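Local coordinates for pesticidal crystal protein Cry2Aa (Bacillus thuringiensis serovar kurstaki, PDB 1I5P) that promotes colloid-osmotic lysis of midgut epithelial cells in dipteran and lepidopteran larvae after binding to them, at residues D437-N449 / I499-I512. Numbering follows the deposited sequence.
Sequences DLTRPLHYNQIRN and IHATQVNNQTRTFI
Tyr444 and His443, on a turn of the middle, beta-prism domain, plug into residues 499-512 of the C-terminal lectin-like beta sandwich, making an interdomain contact of mixed backbone, aromatic and polar character. The Tyr444 side chain runs in among Ile499, Val504 and Ile512. At its far end Tyr444 OH donates to Ile499 O over 2.7 Å, and this acceptor lies in the ring plane. CG stands anti to the backbone N (chi1 -169°), which sends the ring across to this carbonyl while Tyr444 N, at the other end of the residue, donates a nearly straight bond to Thr510 O (2.7 Å, 165°). Ile512 CG1 lies at the ring edge, 4.0 Å from Tyr444 CD1; Val504 CG2 approaches CE2, its side chain crossing the tyrosine at about a right angle. The Tyr444 side chain also touches Leu523 of strand 522-525.

The His443 imidazole is instead covered on both faces. Thr508 CA sits over the centre of one face, a CH-pi contact 3.6 Å from the ring centroid, and Gln446 CB covers the opposite face. His443 ND1 donates to Tyr444 O (2.8 Å), a bent bond within the turn, its donor above the carbonyl plane, that probably helps set the ring's rotation. His443 CB in turn lies over a face of Phe511, 4.1 Å from that ring's centroid, while Leu442 O meets the phenylalanine at its edge. A water links the backbones alongside, donating to Leu442 O and accepting from Ile512 N.

No salt bridge joins the two segments: the domains are held here by two direct hydrogen bonds, one bridging water, and CH-pi and apolar contacts around three rings. Tyr444 is gripped at both its backbone N and its hydroxyl, which should fix its position at the domain boundary.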
ATOM      1  N   ASP A 437      12.142  -3.359 -23.335  1.00 29.16           N
ATOM      2  CA  ASP A 437      11.014  -2.902 -22.531  1.00 26.91           C
ATOM      3  C   ASP A 437      11.483  -2.626 -21.108  1.00 25.24           C
ATOM      4  O   ASP A 437      11.129  -1.604 -20.524  1.00 23.47           O
ATOM      5  CB  ASP A 437       9.892  -3.946 -22.517  1.00 27.15           C
ATOM      6  CG  ASP A 437       8.989  -3.858 -23.737  1.00 27.65           C
ATOM      7  OD1 ASP A 437       8.623  -2.732 -24.127  1.00 24.15           O
ATOM      8  OD2 ASP A 437       8.633  -4.922 -24.294  1.00 29.00           O
ATOM      9  N   LEU A 438      12.301  -3.528 -20.569  1.00 23.63           N
ATOM     10  CA  LEU A 438      12.816  -3.383 -19.210  1.00 22.84           C
ATOM     11  C   LEU A 438      13.633  -2.110 -19.024  1.00 22.48           C
ATOM     12  O   LEU A 438      13.751  -1.588 -17.913  1.00 20.93           O
ATOM     13  CB  LEU A 438      13.687  -4.586 -18.840  1.00 23.87           C
ATOM     14  CG  LEU A 438      13.019  -5.958 -18.753  1.00 23.45           C
ATOM     15  CD1 LEU A 438      14.089  -7.031 -18.605  1.00 25.01           C
ATOM     16  CD2 LEU A 438      12.057  -5.989 -17.580  1.00 24.27           C
ATOM     17  N   THR A 439      14.193  -1.615 -20.118  1.00 22.07           N
ATOM     18  CA  THR A 439      15.019  -0.418 -20.081  1.00 24.87           C
ATOM     19  C   THR A 439      14.222   0.874 -20.253  1.00 24.32           C
ATOM     20  O   THR A 439      14.757   1.966 -20.068  1.00 23.41           O
ATOM     21  CB  THR A 439      16.095  -0.472 -21.183  1.00 26.37           C
ATOM     22  OG1 THR A 439      16.898   0.710 -21.131  1.00 34.10           O
ATOM     23  CG2 THR A 439      15.443  -0.562 -22.548  1.00 28.22           C
ATOM     24  N   ARG A 440      12.947   0.750 -20.605  1.00 23.36           N
ATOM     25  CA  ARG A 440      12.107   1.921 -20.806  1.00 24.82           C
ATOM     26  C   ARG A 440      10.807   1.882 -20.011  1.00 22.55           C
ATOM     27  O   ARG A 440       9.786   1.392 -20.489  1.00 23.72           O
ATOM     28  CB  ARG A 440      11.812   2.081 -22.299  1.00 29.24           C
ATOM     29  CG  ARG A 440      13.080   2.348 -23.078  1.00 34.50           C
ATOM     30  CD  ARG A 440      12.975   2.023 -24.552  1.00 40.04           C
ATOM     31  NE  ARG A 440      14.325   1.928 -25.099  1.00 46.34           N
ATOM     32  CZ  ARG A 440      14.625   1.918 -26.392  1.00 49.03           C
ATOM     33  NH1 ARG A 440      13.663   1.998 -27.303  1.00 50.91           N
ATOM     34  NH2 ARG A 440      15.895   1.834 -26.773  1.00 48.22           N
ATOM     35  N   PRO A 441      10.833   2.409 -18.779  1.00 20.79           N
ATOM     36  CA  PRO A 441       9.653   2.435 -17.916  1.00 20.07           C
ATOM     37  C   PRO A 441       8.509   3.170 -18.596  1.00 18.25           C
ATOM     38  O   PRO A 441       8.738   4.118 -19.336  1.00 13.96           O
ATOM     39  CB  PRO A 441      10.155   3.172 -16.681  1.00 19.19           C
ATOM     40  CG  PRO A 441      11.586   2.756 -16.621  1.00 18.84           C
ATOM     41  CD  PRO A 441      12.001   2.945 -18.063  1.00 17.96           C
ATOM     42  N   LEU A 442       7.281   2.728 -18.352  1.00 17.60           N
ATOM     43  CA  LEU A 442       6.122   3.382 -18.954  1.00 18.91           C
ATOM     44  C   LEU A 442       5.777   4.679 -18.237  1.00 18.45           C
ATOM     45  O   LEU A 442       6.091   4.843 -17.058  1.00 16.55           O
ATOM     46  CB  LEU A 442       4.902   2.462 -18.908  1.00 20.54           C
ATOM     47  CG  LEU A 442       4.840   1.306 -19.900  1.00 22.58           C
ATOM     48  CD1 LEU A 442       6.102   0.475 -19.815  1.00 26.20           C
ATOM     49  CD2 LEU A 442       3.617   0.462 -19.589  1.00 25.51           C
ATOM     50  N   HIS A 443       5.147   5.607 -18.955  1.00 17.18           N
ATOM     51  CA  HIS A 443       4.739   6.862 -18.341  1.00 16.11           C
ATOM     52  C   HIS A 443       3.320   6.664 -17.834  1.00 17.12           C
ATOM     53  O   HIS A 443       2.749   5.578 -17.992  1.00 14.93           O
ATOM     54  CB  HIS A 443       4.815   8.026 -19.345  1.00 17.33           C
ATOM     55  CG  HIS A 443       3.908   7.887 -20.529  1.00 16.66           C
ATOM     56  ND1 HIS A 443       2.541   8.045 -20.444  1.00 16.54           N
ATOM     57  CD2 HIS A 443       4.178   7.636 -21.832  1.00 14.05           C
ATOM     58  CE1 HIS A 443       2.009   7.899 -21.645  1.00 16.29           C
ATOM     59  NE2 HIS A 443       2.980   7.650 -22.504  1.00 15.70           N
ATOM     60  N   TYR A 444       2.752   7.696 -17.216  1.00 17.90           N
ATOM     61  CA  TYR A 444       1.401   7.618 -16.670  1.00 16.68           C
ATOM     62  C   TYR A 444       0.396   7.108 -17.707  1.00 18.97           C
ATOM     63  O   TYR A 444       0.254   7.681 -18.788  1.00 18.31           O
ATOM     64  CB  TYR A 444       0.967   8.993 -16.160  1.00 18.48           C
ATOM     65  CG  TYR A 444      -0.302   8.971 -15.338  1.00 16.46           C
ATOM     66  CD1 TYR A 444      -0.291   8.535 -14.008  1.00 16.98           C
ATOM     67  CD2 TYR A 444      -1.517   9.386 -15.887  1.00 13.47           C
ATOM     68  CE1 TYR A 444      -1.462   8.516 -13.243  1.00 15.82           C
ATOM     69  CE2 TYR A 444      -2.694   9.370 -15.135  1.00 14.56           C
ATOM     70  CZ  TYR A 444      -2.656   8.936 -13.812  1.00 14.89           C
ATOM     71  OH  TYR A 444      -3.809   8.934 -13.066  1.00 12.24           O
ATOM     72  N   ASN A 445      -0.292   6.020 -17.364  1.00 16.83           N
ATOM     73  CA  ASN A 445      -1.289   5.412 -18.236  1.00 18.22           C
ATOM     74  C   ASN A 445      -0.829   5.176 -19.666  1.00 19.00           C
ATOM     75  O   ASN A 445      -1.630   5.238 -20.597  1.00 17.13           O
ATOM     76  CB  ASN A 445      -2.572   6.254 -18.253  1.00 17.43           C
ATOM     77  CG  ASN A 445      -3.355   6.145 -16.962  1.00 17.52           C
ATOM     78  OD1 ASN A 445      -4.399   6.781 -16.797  1.00 18.67           O
ATOM     79  ND2 ASN A 445      -2.858   5.332 -16.038  1.00 12.50           N
ATOM     80  N   GLN A 446       0.456   4.911 -19.851  1.00 19.85           N
ATOM     81  CA  GLN A 446       0.941   4.647 -21.191  1.00 19.57           C
ATOM     82  C   GLN A 446       0.412   3.308 -21.655  1.00 21.54           C
ATOM     83  O   GLN A 446       0.460   2.323 -20.918  1.00 21.53           O
ATOM     84  CB  GLN A 446       2.467   4.622 -21.236  1.00 20.64           C
ATOM     85  CG  GLN A 446       3.023   4.014 -22.521  1.00 21.47           C
ATOM     86  CD  GLN A 446       4.475   4.362 -22.756  1.00 21.09           C
ATOM     87  OE1 GLN A 446       5.258   4.488 -21.812  1.00 20.49           O
ATOM     88  NE2 GLN A 446       4.849   4.504 -24.021  1.00 21.60           N
ATOM     89  N   ILE A 447      -0.103   3.276 -22.876  1.00 21.42           N
ATOM     90  CA  ILE A 447      -0.618   2.043 -23.437  1.00 22.72           C
ATOM     91  C   ILE A 447       0.433   1.494 -24.391  1.00 23.47           C
ATOM     92  O   ILE A 447       0.604   1.995 -25.500  1.00 21.92           O
ATOM     93  CB  ILE A 447      -1.936   2.276 -24.198  1.00 24.66           C
ATOM     94  CG1 ILE A 447      -2.989   2.858 -23.247  1.00 25.84           C
ATOM     95  CG2 ILE A 447      -2.423   0.970 -24.804  1.00 22.42           C
ATOM     96  CD1 ILE A 447      -3.322   1.965 -22.054  1.00 25.22           C
ATOM     97  N   ARG A 448       1.154   0.475 -23.940  1.00 24.91           N
ATOM     98  CA  ARG A 448       2.190  -0.144 -24.759  1.00 27.97           C
ATOM     99  C   ARG A 448       2.009  -1.657 -24.699  1.00 29.53           C
ATOM    100  O   ARG A 448       1.716  -2.209 -23.636  1.00 29.63           O
ATOM    101  CB  ARG A 448       3.583   0.226 -24.233  1.00 27.77           C
ATOM    102  CG  ARG A 448       4.700   0.053 -25.255  1.00 29.44           C
ATOM    103  CD  ARG A 448       6.059  -0.207 -24.593  1.00 30.06           C
ATOM    104  NE  ARG A 448       6.560   0.915 -23.796  1.00 28.70           N
ATOM    105  CZ  ARG A 448       7.606   0.834 -22.974  1.00 28.92           C
ATOM    106  NH1 ARG A 448       8.255  -0.316 -22.841  1.00 28.25           N
ATOM    107  NH2 ARG A 448       8.006   1.894 -22.286  1.00 29.35           N
ATOM    108  N   ASN A 449       2.167  -2.330 -25.833  1.00 30.62           N
ATOM    109  CA  ASN A 449       2.023  -3.782 -25.860  1.00 31.73           C
ATOM    110  C   ASN A 449       3.312  -4.456 -25.400  1.00 31.99           C
ATOM    111  O   ASN A 449       4.372  -4.247 -25.982  1.00 32.79           O
ATOM    112  CB  ASN A 449       1.669  -4.254 -27.271  1.00 30.80           C
ATOM    113  CG  ASN A 449       0.347  -3.699 -27.758  1.00 31.83           C
ATOM    114  OD1 ASN A 449      -0.575  -3.473 -26.972  1.00 29.32           O
ATOM    115  ND2 ASN A 449       0.242  -3.494 -29.068  1.00 31.22           N
ATOM    116  N   ILE A 499      -2.182   9.483  -7.694  1.00 13.78           N
ATOM    117  CA  ILE A 499      -2.312   8.544  -8.803  1.00 13.68           C
ATOM    118  C   ILE A 499      -3.759   8.424  -9.275  1.00 13.09           C
ATOM    119  O   ILE A 499      -4.019   8.140 -10.448  1.00 13.93           O
ATOM    120  CB  ILE A 499      -1.810   7.125  -8.412  1.00 16.32           C
ATOM    121  CG1 ILE A 499      -0.377   7.200  -7.863  1.00 17.59           C
ATOM    122  CG2 ILE A 499      -1.897   6.190  -9.616  1.00 11.90           C
ATOM    123  CD1 ILE A 499       0.589   8.012  -8.706  1.00 19.01           C
ATOM    124  N   HIS A 500      -4.692   8.659  -8.357  1.00 11.60           N
ATOM    125  CA  HIS A 500      -6.122   8.548  -8.643  1.00 13.34           C
ATOM    126  C   HIS A 500      -6.717   9.839  -9.188  1.00 14.31           C
ATOM    127  O   HIS A 500      -7.689  10.374  -8.645  1.00 14.25           O
ATOM    128  CB  HIS A 500      -6.855   8.132  -7.371  1.00 12.45           C
ATOM    129  CG  HIS A 500      -6.415   6.808  -6.830  1.00 14.31           C
ATOM    130  ND1 HIS A 500      -6.636   6.424  -5.524  1.00 12.75           N
ATOM    131  CD2 HIS A 500      -5.802   5.760  -7.432  1.00 16.18           C
ATOM    132  CE1 HIS A 500      -6.181   5.198  -5.345  1.00 15.65           C
ATOM    133  NE2 HIS A 500      -5.671   4.771  -6.487  1.00 16.06           N
ATOM    134  N   ALA A 501      -6.137  10.329 -10.274  1.00 13.91           N
ATOM    135  CA  ALA A 501      -6.603  11.558 -10.886  1.00 14.11           C
ATOM    136  C   ALA A 501      -7.727  11.332 -11.879  1.00 13.85           C
ATOM    137  O   ALA A 501      -7.909  10.229 -12.398  1.00 12.88           O
ATOM    138  CB  ALA A 501      -5.446  12.257 -11.578  1.00 13.80           C
ATOM    139  N   THR A 502      -8.493  12.385 -12.129  1.00 13.21           N
ATOM    140  CA  THR A 502      -9.568  12.321 -13.107  1.00 13.82           C
ATOM    141  C   THR A 502      -8.882  12.312 -14.467  1.00 13.32           C
ATOM    142  O   THR A 502      -9.259  11.564 -15.370  1.00 14.99           O
ATOM    143  CB  THR A 502     -10.469  13.564 -13.024  1.00 15.23           C
ATOM    144  OG1 THR A 502     -11.135  13.583 -11.755  1.00 14.79           O
ATOM    145  CG2 THR A 502     -11.498  13.552 -14.146  1.00 12.82           C
ATOM    146  N   GLN A 503      -7.865  13.159 -14.593  1.00 11.60           N
ATOM    147  CA  GLN A 503      -7.094  13.276 -15.824  1.00 16.32           C
ATOM    148  C   GLN A 503      -5.822  14.084 -15.588  1.00 15.96           C
ATOM    149  O   GLN A 503      -5.766  14.926 -14.690  1.00 15.49           O
ATOM    150  CB  GLN A 503      -7.924  13.945 -16.929  1.00 14.18           C
ATOM    151  CG  GLN A 503      -8.380  15.366 -16.627  1.00 16.94           C
ATOM    152  CD  GLN A 503      -9.003  16.035 -17.844  1.00 19.65           C
ATOM    153  OE1 GLN A 503      -8.350  16.201 -18.876  1.00 19.56           O
ATOM    154  NE2 GLN A 503     -10.272  16.409 -17.734  1.00 18.37           N
ATOM    155  N   VAL A 504      -4.805  13.809 -16.399  1.00 17.00           N
ATOM    156  CA  VAL A 504      -3.524  14.500 -16.314  1.00 16.87           C
ATOM    157  C   VAL A 504      -3.043  14.779 -17.733  1.00 17.67           C
ATOM    158  O   VAL A 504      -3.146  13.914 -18.599  1.00 17.45           O
ATOM    159  CB  VAL A 504      -2.452  13.623 -15.614  1.00 18.17           C
ATOM    160  CG1 VAL A 504      -1.185  14.441 -15.376  1.00 18.99           C
ATOM    161  CG2 VAL A 504      -2.992  13.074 -14.300  1.00 16.13           C
ATOM    162  N   ASN A 505      -2.533  15.979 -17.986  1.00 17.73           N
ATOM    163  CA  ASN A 505      -2.014  16.285 -19.315  1.00 18.66           C
ATOM    164  C   ASN A 505      -0.509  16.026 -19.307  1.00 19.26           C
ATOM    165  O   ASN A 505       0.053  15.687 -18.264  1.00 18.58           O
ATOM    166  CB  ASN A 505      -2.320  17.739 -19.707  1.00 19.90           C
ATOM    167  CG  ASN A 505      -1.732  18.752 -18.746  1.00 20.66           C
ATOM    168  OD1 ASN A 505      -1.962  19.952 -18.891  1.00 25.04           O
ATOM    169  ND2 ASN A 505      -0.973  18.284 -17.769  1.00 19.49           N
ATOM    170  N   ASN A 506       0.145  16.176 -20.456  1.00 21.06           N
ATOM    171  CA  ASN A 506       1.579  15.928 -20.535  1.00 20.49           C
ATOM    172  C   ASN A 506       1.850  14.526 -19.981  1.00 19.52           C
ATOM    173  O   ASN A 506       2.824  14.309 -19.264  1.00 19.06           O
ATOM    174  CB  ASN A 506       2.348  16.962 -19.700  1.00 21.01           C
ATOM    175  CG  ASN A 506       2.226  18.379 -20.248  1.00 22.79           C
ATOM    176  OD1 ASN A 506       2.519  19.354 -19.549  1.00 22.38           O
ATOM    177  ND2 ASN A 506       1.811  18.498 -21.501  1.00 18.38           N
ATOM    178  N   GLN A 507       0.985  13.574 -20.314  1.00 19.44           N
ATOM    179  CA  GLN A 507       1.139  12.210 -19.811  1.00 20.00           C
ATOM    180  C   GLN A 507       2.434  11.516 -20.218  1.00 20.43           C
ATOM    181  O   GLN A 507       2.941  10.677 -19.474  1.00 18.10           O
ATOM    182  CB  GLN A 507      -0.058  11.350 -20.224  1.00 19.83           C
ATOM    183  CG  GLN A 507      -1.355  11.766 -19.543  1.00 21.71           C
ATOM    184  CD  GLN A 507      -2.550  10.963 -20.014  1.00 24.67           C
ATOM    185  OE1 GLN A 507      -2.987  10.015 -19.350  1.00 22.96           O
ATOM    186  NE2 GLN A 507      -3.090  11.338 -21.167  1.00 21.83           N
ATOM    187  N   THR A 508       2.981  11.864 -21.380  1.00 19.05           N
ATOM    188  CA  THR A 508       4.216  11.227 -21.827  1.00 18.60           C
ATOM    189  C   THR A 508       5.413  11.685 -21.010  1.00 19.57           C
ATOM    190  O   THR A 508       6.470  11.054 -21.045  1.00 19.51           O
ATOM    191  CB  THR A 508       4.516  11.527 -23.303  1.00 19.15           C
ATOM    192  OG1 THR A 508       4.728  12.934 -23.468  1.00 21.76           O
ATOM    193  CG2 THR A 508       3.363  11.070 -24.184  1.00 16.83           C
ATOM    194  N   ARG A 509       5.242  12.785 -20.280  1.00 19.98           N
ATOM    195  CA  ARG A 509       6.309  13.330 -19.454  1.00 19.91           C
ATOM    196  C   ARG A 509       5.968  13.212 -17.970  1.00 18.94           C
ATOM    197  O   ARG A 509       6.602  13.844 -17.131  1.00 18.86           O
ATOM    198  CB  ARG A 509       6.555  14.800 -19.810  1.00 23.81           C
ATOM    199  CG  ARG A 509       6.842  15.071 -21.293  1.00 30.42           C
ATOM    200  CD  ARG A 509       8.294  14.813 -21.661  1.00 33.15           C
ATOM    201  NE  ARG A 509       9.204  15.620 -20.853  1.00 37.71           N
ATOM    202  CZ  ARG A 509       9.315  16.942 -20.931  1.00 40.50           C
ATOM    203  NH1 ARG A 509       8.574  17.629 -21.793  1.00 43.16           N
ATOM    204  NH2 ARG A 509      10.158  17.579 -20.130  1.00 41.94           N
ATOM    205  N   THR A 510       4.968  12.398 -17.646  1.00 18.85           N
ATOM    206  CA  THR A 510       4.551  12.208 -16.256  1.00 18.53           C
ATOM    207  C   THR A 510       4.706  10.741 -15.876  1.00 17.70           C
ATOM    208  O   THR A 510       4.195   9.860 -16.565  1.00 16.60           O
ATOM    209  CB  THR A 510       3.078  12.634 -16.050  1.00 20.77           C
ATOM    210  OG1 THR A 510       2.946  14.033 -16.330  1.00 23.00           O
ATOM    211  CG2 THR A 510       2.632  12.362 -14.614  1.00 19.39           C
ATOM    212  N   PHE A 511       5.397  10.481 -14.771  1.00 17.02           N
ATOM    213  CA  PHE A 511       5.635   9.108 -14.340  1.00 17.75           C
ATOM    214  C   PHE A 511       5.261   8.818 -12.894  1.00 17.24           C
ATOM    215  O   PHE A 511       5.270   9.699 -12.041  1.00 16.49           O
ATOM    216  CB  PHE A 511       7.115   8.747 -14.532  1.00 16.70           C
ATOM    217  CG  PHE A 511       7.625   8.984 -15.924  1.00 15.72           C
ATOM    218  CD1 PHE A 511       7.920  10.273 -16.359  1.00 15.00           C
ATOM    219  CD2 PHE A 511       7.778   7.923 -16.811  1.00 13.21           C
ATOM    220  CE1 PHE A 511       8.364  10.504 -17.658  1.00 17.86           C
ATOM    221  CE2 PHE A 511       8.220   8.142 -18.115  1.00 16.76           C
ATOM    222  CZ  PHE A 511       8.512   9.439 -18.540  1.00 12.10           C
ATOM    223  N   ILE A 512       4.934   7.559 -12.634  1.00 17.76           N
ATOM    224  CA  ILE A 512       4.616   7.130 -11.283  1.00 17.04           C
ATOM    225  C   ILE A 512       5.973   6.777 -10.693  1.00 15.70           C
ATOM    226  O   ILE A 512       6.746   6.054 -11.311  1.00 16.23           O
ATOM    227  CB  ILE A 512       3.689   5.898 -11.295  1.00 16.10           C
ATOM    228  CG1 ILE A 512       2.349   6.285 -11.929  1.00 16.13           C
ATOM    229  CG2 ILE A 512       3.483   5.378  -9.877  1.00 15.91           C
ATOM    230  CD1 ILE A 512       1.358   5.147 -12.042  1.00 16.70           C
TER
HETATM  231  O   HOH W   1       4.526   5.557 -14.961  1.00  7.80           O